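Local coordinates for RNA-directed RNA polymerase (Infectious pancreatic necrosis virus, PDB 3ZED), which probably copies the viral RNA genome as an RNA-dependent RNA polymerase that occurs both free and covalently attached to that RNA, at residues Y192-L205 with F477-E490. Sequence-based numbering, arbitrary orientation.
Sequences YTNEQLAKLLEQTL and FLNNHLMSTIVVAE. With K (potassium ion), chain L.
Leu205 CD1 lies over one face of the His481 imidazole, a CH-pi contact 3.8 Å from the ring centroid, while at the edge of the same ring His481 NE2 donates to Thr204 O (2.8 Å). Leu205 CD1 also meets the edge of the Phe477 ring, in its plane. The contact joins two palm-region helices of the polymerase, helix 194-204 and the 477-490 part of helix 476-493, packed nearly at right angles (96°, axes 10.3 Å apart). His481 CG stands anti to the backbone N (chi1 -162°), which carries the imidazole across to the C-terminal end of helix 194-204; Thr204 O lies close to the ring plane, whereas NE2 stands above the carbonyl plane of Thr204. One turn after His481, Thr485 meets Thr204 tip to tip, OG1 to OG1 2.8 Å. Thr485 OG1 donates back to His481 O, which also accepts from Thr485 N on the opposite face. Ile385 of strand 382-386 touches both Thr204 and His481. Between the polar ends, Leu197 CD2 packs on Ile486 CG1 (3.8 Å), Leu482 CD1 touches Leu197 and Leu201, and Leu200 CD1 rests on Ala489 CB. Beyond the contact, Gln203 OE1 binds a potassium ion. At the far end the planes of the Tyr192 ring and the Glu490 carboxylate are 80° apart; Glu490 OE1 salt-bridges Lys510, and Glu490 OE2 accepts from Tyr192 OH on its anti side, well out of the carboxylate plane, at 2.7 Å.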
ATOM      1  N   TYR B 192      -3.758  16.702  18.285  1.00 53.95           N
ATOM      2  CA  TYR B 192      -2.453  16.924  17.660  1.00 53.25           C
ATOM      3  C   TYR B 192      -2.485  17.989  16.584  1.00 58.00           C
ATOM      4  O   TYR B 192      -3.388  17.997  15.745  1.00 58.19           O
ATOM      5  CB  TYR B 192      -1.900  15.633  17.025  1.00 51.92           C
ATOM      6  CG  TYR B 192      -1.635  14.501  17.992  1.00 53.32           C
ATOM      7  CD1 TYR B 192      -0.393  14.364  18.612  1.00 55.30           C
ATOM      8  CD2 TYR B 192      -2.603  13.538  18.247  1.00 52.95           C
ATOM      9  CE1 TYR B 192      -0.140  13.325  19.501  1.00 53.35           C
ATOM     10  CE2 TYR B 192      -2.365  12.496  19.142  1.00 53.56           C
ATOM     11  CZ  TYR B 192      -1.128  12.389  19.757  1.00 59.69           C
ATOM     12  OH  TYR B 192      -0.888  11.364  20.631  1.00 59.48           O
ATOM     13  N   THR B 193      -1.460  18.857  16.569  1.00 53.87           N
ATOM     14  CA  THR B 193      -1.267  19.821  15.489  1.00 52.89           C
ATOM     15  C   THR B 193      -0.499  19.064  14.371  1.00 53.22           C
ATOM     16  O   THR B 193      -0.021  17.958  14.623  1.00 50.75           O
ATOM     17  CB  THR B 193      -0.505  21.071  15.967  1.00 53.56           C
ATOM     18  OG1 THR B 193       0.816  20.687  16.350  1.00 52.91           O
ATOM     19  CG2 THR B 193      -1.209  21.836  17.107  1.00 50.29           C
ATOM     20  N   ASN B 194      -0.333  19.669  13.178  1.00 49.42           N
ATOM     21  CA  ASN B 194       0.426  19.061  12.085  1.00 48.51           C
ATOM     22  C   ASN B 194       1.882  18.863  12.497  1.00 52.26           C
ATOM     23  O   ASN B 194       2.450  17.807  12.228  1.00 50.00           O
ATOM     24  CB  ASN B 194       0.350  19.914  10.829  1.00 52.29           C
ATOM     25  CG  ASN B 194      -0.949  19.801  10.076  1.00 75.60           C
ATOM     26  OD1 ASN B 194      -1.573  18.745  10.012  1.00 73.47           O
ATOM     27  ND2 ASN B 194      -1.370  20.890   9.459  1.00 71.66           N
ATOM     28  N   GLU B 195       2.457  19.849  13.203  1.00 51.18           N
ATOM     29  CA  GLU B 195       3.850  19.814  13.659  1.00 51.13           C
ATOM     30  C   GLU B 195       4.075  18.741  14.727  1.00 54.42           C
ATOM     31  O   GLU B 195       5.092  18.054  14.671  1.00 53.85           O
ATOM     32  CB  GLU B 195       4.315  21.205  14.147  1.00 53.59           C
ATOM     33  CG  GLU B 195       5.798  21.301  14.487  1.00 56.70           C
ATOM     34  CD  GLU B 195       6.818  20.936  13.421  1.00 69.07           C
ATOM     35  OE1 GLU B 195       6.476  20.930  12.214  1.00 52.16           O
ATOM     36  OE2 GLU B 195       7.984  20.683  13.802  1.00 67.10           O
ATOM     37  N   GLN B 196       3.127  18.561  15.659  1.00 53.31           N
ATOM     38  CA  GLN B 196       3.234  17.513  16.686  1.00 53.68           C
ATOM     39  C   GLN B 196       3.229  16.122  16.039  1.00 56.79           C
ATOM     40  O   GLN B 196       4.032  15.269  16.431  1.00 55.25           O
ATOM     41  CB  GLN B 196       2.123  17.639  17.723  1.00 55.63           C
ATOM     42  CG  GLN B 196       2.376  18.769  18.712  1.00 52.39           C
ATOM     43  CD  GLN B 196       1.214  19.027  19.635  1.00 67.98           C
ATOM     44  OE1 GLN B 196       0.044  18.762  19.311  1.00 66.34           O
ATOM     45  NE2 GLN B 196       1.517  19.593  20.796  1.00 58.77           N
ATOM     46  N   LEU B 197       2.377  15.916  15.016  1.00 54.29           N
ATOM     47  CA  LEU B 197       2.343  14.657  14.267  1.00 54.10           C
ATOM     48  C   LEU B 197       3.644  14.426  13.501  1.00 54.22           C
ATOM     49  O   LEU B 197       4.153  13.304  13.506  1.00 53.16           O
ATOM     50  CB  LEU B 197       1.169  14.610  13.297  1.00 55.01           C
ATOM     51  CG  LEU B 197      -0.185  14.279  13.893  1.00 62.33           C
ATOM     52  CD1 LEU B 197      -1.190  14.188  12.807  1.00 63.13           C
ATOM     53  CD2 LEU B 197      -0.161  12.951  14.653  1.00 65.70           C
ATOM     54  N   ALA B 198       4.201  15.496  12.891  1.00 49.75           N
ATOM     55  CA  ALA B 198       5.468  15.470  12.158  1.00 49.21           C
ATOM     56  C   ALA B 198       6.622  15.019  13.064  1.00 53.15           C
ATOM     57  O   ALA B 198       7.466  14.239  12.624  1.00 53.00           O
ATOM     58  CB  ALA B 198       5.762  16.844  11.572  1.00 50.90           C
ATOM     59  N   LYS B 199       6.627  15.471  14.330  1.00 50.98           N
ATOM     60  CA  LYS B 199       7.635  15.096  15.328  1.00 50.54           C
ATOM     61  C   LYS B 199       7.528  13.594  15.663  1.00 51.86           C
ATOM     62  O   LYS B 199       8.551  12.954  15.901  1.00 50.51           O
ATOM     63  CB  LYS B 199       7.507  15.954  16.604  1.00 53.15           C
ATOM     64  CG  LYS B 199       7.840  17.444  16.423  1.00 58.41           C
ATOM     65  CD  LYS B 199       9.251  17.739  15.875  1.00 57.46           C
ATOM     66  CE  LYS B 199      10.349  17.441  16.867  1.00 62.90           C
ATOM     67  NZ  LYS B 199      11.690  17.714  16.303  1.00 78.94           N
ATOM     68  N   LEU B 200       6.301  13.030  15.654  1.00 46.89           N
ATOM     69  CA  LEU B 200       6.098  11.603  15.906  1.00 44.76           C
ATOM     70  C   LEU B 200       6.576  10.817  14.689  1.00 48.06           C
ATOM     71  O   LEU B 200       7.321   9.852  14.837  1.00 47.45           O
ATOM     72  CB  LEU B 200       4.627  11.275  16.213  1.00 44.05           C
ATOM     73  CG  LEU B 200       4.013  11.829  17.501  1.00 49.81           C
ATOM     74  CD1 LEU B 200       2.503  11.708  17.463  1.00 49.16           C
ATOM     75  CD2 LEU B 200       4.562  11.126  18.749  1.00 52.52           C
ATOM     76  N   LEU B 201       6.203  11.283  13.475  1.00 43.65           N
ATOM     77  CA  LEU B 201       6.582  10.655  12.209  1.00 41.61           C
ATOM     78  C   LEU B 201       8.077  10.719  11.981  1.00 45.40           C
ATOM     79  O   LEU B 201       8.601   9.858  11.299  1.00 44.20           O
ATOM     80  CB  LEU B 201       5.824  11.267  11.019  1.00 41.21           C
ATOM     81  CG  LEU B 201       4.327  10.974  10.967  1.00 44.10           C
ATOM     82  CD1 LEU B 201       3.610  11.955  10.072  1.00 43.24           C
ATOM     83  CD2 LEU B 201       4.053   9.498  10.569  1.00 43.21           C
ATOM     84  N   GLU B 202       8.783  11.691  12.578  1.00 45.28           N
ATOM     85  CA  GLU B 202      10.250  11.744  12.446  1.00 44.77           C
ATOM     86  C   GLU B 202      10.866  10.476  13.051  1.00 48.01           C
ATOM     87  O   GLU B 202      11.904  10.007  12.586  1.00 48.27           O
ATOM     88  CB  GLU B 202      10.810  12.982  13.133  1.00 47.55           C
ATOM     89  CG  GLU B 202      10.681  14.260  12.317  1.00 52.14           C
ATOM     90  CD  GLU B 202      11.200  15.514  13.003  1.00 67.02           C
ATOM     91  OE1 GLU B 202      11.592  15.436  14.189  1.00 57.98           O
ATOM     92  OE2 GLU B 202      11.240  16.575  12.340  1.00 51.47           O
ATOM     93  N   GLN B 203      10.176   9.898  14.052  1.00 43.17           N
ATOM     94  CA  GLN B 203      10.566   8.688  14.760  1.00 42.98           C
ATOM     95  C   GLN B 203       9.969   7.406  14.135  1.00 47.33           C
ATOM     96  O   GLN B 203      10.716   6.439  13.944  1.00 47.02           O
ATOM     97  CB  GLN B 203      10.166   8.764  16.253  1.00 44.64           C
ATOM     98  CG  GLN B 203      10.694   9.989  17.021  1.00 53.61           C
ATOM     99  CD  GLN B 203      12.181  10.213  16.833  1.00 68.61           C
ATOM    100  OE1 GLN B 203      12.992   9.269  16.865  1.00 60.37           O
ATOM    101  NE2 GLN B 203      12.566  11.473  16.618  1.00 54.72           N
ATOM    102  N   THR B 204       8.630   7.373  13.874  1.00 42.04           N
ATOM    103  CA  THR B 204       7.912   6.181  13.370  1.00 39.10           C
ATOM    104  C   THR B 204       8.036   6.021  11.856  1.00 41.75           C
ATOM    105  O   THR B 204       7.886   4.906  11.354  1.00 39.54           O
ATOM    106  CB  THR B 204       6.446   6.234  13.779  1.00 40.36           C
ATOM    107  OG1 THR B 204       5.818   7.296  13.050  1.00 42.91           O
ATOM    108  CG2 THR B 204       6.267   6.453  15.286  1.00 36.17           C
ATOM    109  N   LEU B 205       8.281   7.114  11.131  1.00 41.28           N
ATOM    110  CA  LEU B 205       8.489   7.060   9.680  1.00 41.36           C
ATOM    111  C   LEU B 205       9.633   8.006   9.286  1.00 46.20           C
ATOM    112  O   LEU B 205       9.384   9.043   8.665  1.00 46.89           O
ATOM    113  CB  LEU B 205       7.205   7.349   8.874  1.00 40.72           C
ATOM    114  CG  LEU B 205       7.261   7.002   7.379  1.00 43.71           C
ATOM    115  CD1 LEU B 205       6.982   5.534   7.124  1.00 42.15           C
ATOM    116  CD2 LEU B 205       6.286   7.819   6.621  1.00 47.10           C
ATOM    117  N   PHE B 477      -0.432   3.193   2.155  1.00 35.12           N
ATOM    118  CA  PHE B 477       0.560   2.822   3.186  1.00 33.63           C
ATOM    119  C   PHE B 477       0.830   3.989   4.147  1.00 36.57           C
ATOM    120  O   PHE B 477       0.808   3.793   5.370  1.00 35.32           O
ATOM    121  CB  PHE B 477       1.903   2.364   2.540  1.00 34.57           C
ATOM    122  CG  PHE B 477       3.015   2.155   3.560  1.00 36.50           C
ATOM    123  CD1 PHE B 477       3.793   3.227   4.001  1.00 41.10           C
ATOM    124  CD2 PHE B 477       3.270   0.893   4.087  1.00 38.78           C
ATOM    125  CE1 PHE B 477       4.757   3.051   5.001  1.00 42.69           C
ATOM    126  CE2 PHE B 477       4.245   0.713   5.082  1.00 41.75           C
ATOM    127  CZ  PHE B 477       4.969   1.791   5.537  1.00 41.06           C
ATOM    128  N   LEU B 478       1.145   5.185   3.578  1.00 33.70           N
ATOM    129  CA  LEU B 478       1.517   6.379   4.345  1.00 34.81           C
ATOM    130  C   LEU B 478       0.419   6.830   5.302  1.00 37.57           C
ATOM    131  O   LEU B 478       0.699   7.076   6.472  1.00 36.91           O
ATOM    132  CB  LEU B 478       1.920   7.548   3.404  1.00 35.72           C
ATOM    133  CG  LEU B 478       3.205   7.350   2.598  1.00 39.09           C
ATOM    134  CD1 LEU B 478       3.378   8.431   1.558  1.00 38.44           C
ATOM    135  CD2 LEU B 478       4.416   7.281   3.501  1.00 40.93           C
ATOM    136  N   ASN B 479      -0.821   6.907   4.820  1.00 35.84           N
ATOM    137  CA  ASN B 479      -1.962   7.316   5.646  1.00 36.36           C
ATOM    138  C   ASN B 479      -2.259   6.279   6.738  1.00 38.29           C
ATOM    139  O   ASN B 479      -2.534   6.662   7.858  1.00 38.15           O
ATOM    140  CB  ASN B 479      -3.201   7.561   4.781  1.00 36.51           C
ATOM    141  CG  ASN B 479      -3.067   8.704   3.814  1.00 45.68           C
ATOM    142  OD1 ASN B 479      -2.273   9.619   4.010  1.00 40.38           O
ATOM    143  ND2 ASN B 479      -3.876   8.692   2.764  1.00 38.70           N
ATOM    144  N   ASN B 480      -2.172   4.984   6.421  1.00 34.66           N
ATOM    145  CA  ASN B 480      -2.380   3.923   7.414  1.00 34.01           C
ATOM    146  C   ASN B 480      -1.270   3.948   8.467  1.00 37.96           C
ATOM    147  O   ASN B 480      -1.552   3.803   9.656  1.00 38.03           O
ATOM    148  CB  ASN B 480      -2.437   2.552   6.730  1.00 34.07           C
ATOM    149  CG  ASN B 480      -3.777   2.219   6.105  1.00 45.20           C
ATOM    150  OD1 ASN B 480      -4.776   2.896   6.305  1.00 38.74           O
ATOM    151  ND2 ASN B 480      -3.822   1.170   5.319  1.00 36.00           N
ATOM    152  N   HIS B 481      -0.002   4.184   8.032  1.00 35.20           N
ATOM    153  CA  HIS B 481       1.153   4.262   8.936  1.00 33.94           C
ATOM    154  C   HIS B 481       1.002   5.436   9.923  1.00 41.17           C
ATOM    155  O   HIS B 481       1.358   5.297  11.095  1.00 41.99           O
ATOM    156  CB  HIS B 481       2.454   4.375   8.123  1.00 33.93           C
ATOM    157  CG  HIS B 481       3.698   4.033   8.897  1.00 36.27           C
ATOM    158  ND1 HIS B 481       4.249   2.756   8.858  1.00 36.47           N
ATOM    159  CD2 HIS B 481       4.483   4.825   9.668  1.00 37.57           C
ATOM    160  CE1 HIS B 481       5.354   2.820   9.588  1.00 35.71           C
ATOM    161  NE2 HIS B 481       5.521   4.037  10.119  1.00 36.93           N
ATOM    162  N   LEU B 482       0.446   6.572   9.457  1.00 39.64           N
ATOM    163  CA  LEU B 482       0.195   7.732  10.315  1.00 40.25           C
ATOM    164  C   LEU B 482      -0.882   7.393  11.388  1.00 40.80           C
ATOM    165  O   LEU B 482      -0.720   7.741  12.566  1.00 38.76           O
ATOM    166  CB  LEU B 482      -0.201   8.952   9.470  1.00 41.67           C
ATOM    167  CG  LEU B 482      -0.785  10.204  10.183  1.00 48.67           C
ATOM    168  CD1 LEU B 482       0.065  10.634  11.371  1.00 50.46           C
ATOM    169  CD2 LEU B 482      -0.770  11.357   9.245  1.00 53.32           C
ATOM    170  N   MET B 483      -1.952   6.709  10.986  1.00 37.05           N
ATOM    171  CA  MET B 483      -3.015   6.300  11.918  1.00 37.33           C
ATOM    172  C   MET B 483      -2.468   5.364  13.000  1.00 41.07           C
ATOM    173  O   MET B 483      -2.762   5.579  14.176  1.00 41.65           O
ATOM    174  CB  MET B 483      -4.199   5.690  11.183  1.00 38.75           C
ATOM    175  CG  MET B 483      -4.959   6.725  10.377  1.00 42.90           C
ATOM    176  SD  MET B 483      -6.522   6.118   9.715  1.00 46.74           S
ATOM    177  CE  MET B 483      -5.940   4.990   8.455  1.00 41.97           C
ATOM    178  N   SER B 484      -1.599   4.403  12.622  1.00 38.35           N
ATOM    179  CA  SER B 484      -0.968   3.502  13.599  1.00 37.58           C
ATOM    180  C   SER B 484      -0.039   4.273  14.531  1.00 41.45           C
ATOM    181  O   SER B 484       0.011   3.960  15.717  1.00 42.89           O
ATOM    182  CB  SER B 484      -0.198   2.390  12.897  1.00 37.97           C
ATOM    183  OG  SER B 484      -1.098   1.534  12.222  1.00 39.99           O
ATOM    184  N   THR B 485       0.648   5.307  14.006  1.00 37.57           N
ATOM    185  CA  THR B 485       1.533   6.207  14.771  1.00 38.91           C
ATOM    186  C   THR B 485       0.737   6.908  15.899  1.00 43.49           C
ATOM    187  O   THR B 485       1.232   7.020  17.024  1.00 42.81           O
ATOM    188  CB  THR B 485       2.210   7.207  13.809  1.00 43.83           C
ATOM    189  OG1 THR B 485       3.147   6.476  13.020  1.00 47.46           O
ATOM    190  CG2 THR B 485       2.914   8.359  14.531  1.00 40.04           C
ATOM    191  N   ILE B 486      -0.497   7.357  15.579  1.00 41.91           N
ATOM    192  CA  ILE B 486      -1.400   8.023  16.515  1.00 43.50           C
ATOM    193  C   ILE B 486      -1.800   7.036  17.632  1.00 48.57           C
ATOM    194  O   ILE B 486      -1.736   7.395  18.813  1.00 49.98           O
ATOM    195  CB  ILE B 486      -2.637   8.624  15.778  1.00 46.18           C
ATOM    196  CG1 ILE B 486      -2.210   9.800  14.871  1.00 46.21           C
ATOM    197  CG2 ILE B 486      -3.757   9.020  16.787  1.00 46.88           C
ATOM    198  CD1 ILE B 486      -3.291  10.366  13.904  1.00 52.03           C
ATOM    199  N   VAL B 487      -2.182   5.794  17.253  1.00 43.50           N
ATOM    200  CA  VAL B 487      -2.571   4.754  18.206  1.00 43.87           C
ATOM    201  C   VAL B 487      -1.367   4.447  19.147  1.00 46.17           C
ATOM    202  O   VAL B 487      -1.543   4.414  20.366  1.00 46.54           O
ATOM    203  CB  VAL B 487      -3.126   3.479  17.485  1.00 47.19           C
ATOM    204  CG1 VAL B 487      -3.326   2.315  18.459  1.00 47.76           C
ATOM    205  CG2 VAL B 487      -4.427   3.781  16.742  1.00 46.62           C
ATOM    206  N   VAL B 488      -0.154   4.304  18.580  1.00 42.03           N
ATOM    207  CA  VAL B 488       1.079   4.001  19.337  1.00 41.98           C
ATOM    208  C   VAL B 488       1.441   5.184  20.256  1.00 46.82           C
ATOM    209  O   VAL B 488       1.716   4.946  21.429  1.00 48.96           O
ATOM    210  CB  VAL B 488       2.259   3.576  18.414  1.00 43.72           C
ATOM    211  CG1 VAL B 488       3.582   3.508  19.175  1.00 44.05           C
ATOM    212  CG2 VAL B 488       1.960   2.239  17.749  1.00 41.39           C
ATOM    213  N   ALA B 489       1.389   6.437  19.752  1.00 40.85           N
ATOM    214  CA  ALA B 489       1.661   7.634  20.565  1.00 41.62           C
ATOM    215  C   ALA B 489       0.716   7.710  21.783  1.00 46.30           C
ATOM    216  O   ALA B 489       1.150   8.074  22.876  1.00 46.74           O
ATOM    217  CB  ALA B 489       1.518   8.886  19.718  1.00 42.13           C
ATOM    218  N   GLU B 490      -0.566   7.341  21.591  1.00 43.20           N
ATOM    219  CA  GLU B 490      -1.574   7.346  22.653  1.00 43.96           C
ATOM    220  C   GLU B 490      -1.327   6.198  23.640  1.00 47.93           C
ATOM    221  O   GLU B 490      -1.564   6.379  24.822  1.00 49.49           O
ATOM    222  CB  GLU B 490      -3.002   7.300  22.078  1.00 44.54           C
ATOM    223  CG  GLU B 490      -3.449   8.630  21.489  1.00 49.95           C
ATOM    224  CD  GLU B 490      -3.532   9.784  22.468  1.00 65.91           C
ATOM    225  OE1 GLU B 490      -3.976   9.579  23.624  1.00 50.31           O
ATOM    226  OE2 GLU B 490      -3.144  10.905  22.072  1.00 65.19           O
TER
HETATM  227  K     K L1003      15.722   9.410  17.131  1.00 56.58           K
HETATM  228  O   HOH W   1      17.098   7.118  16.479  1.00 45.56           O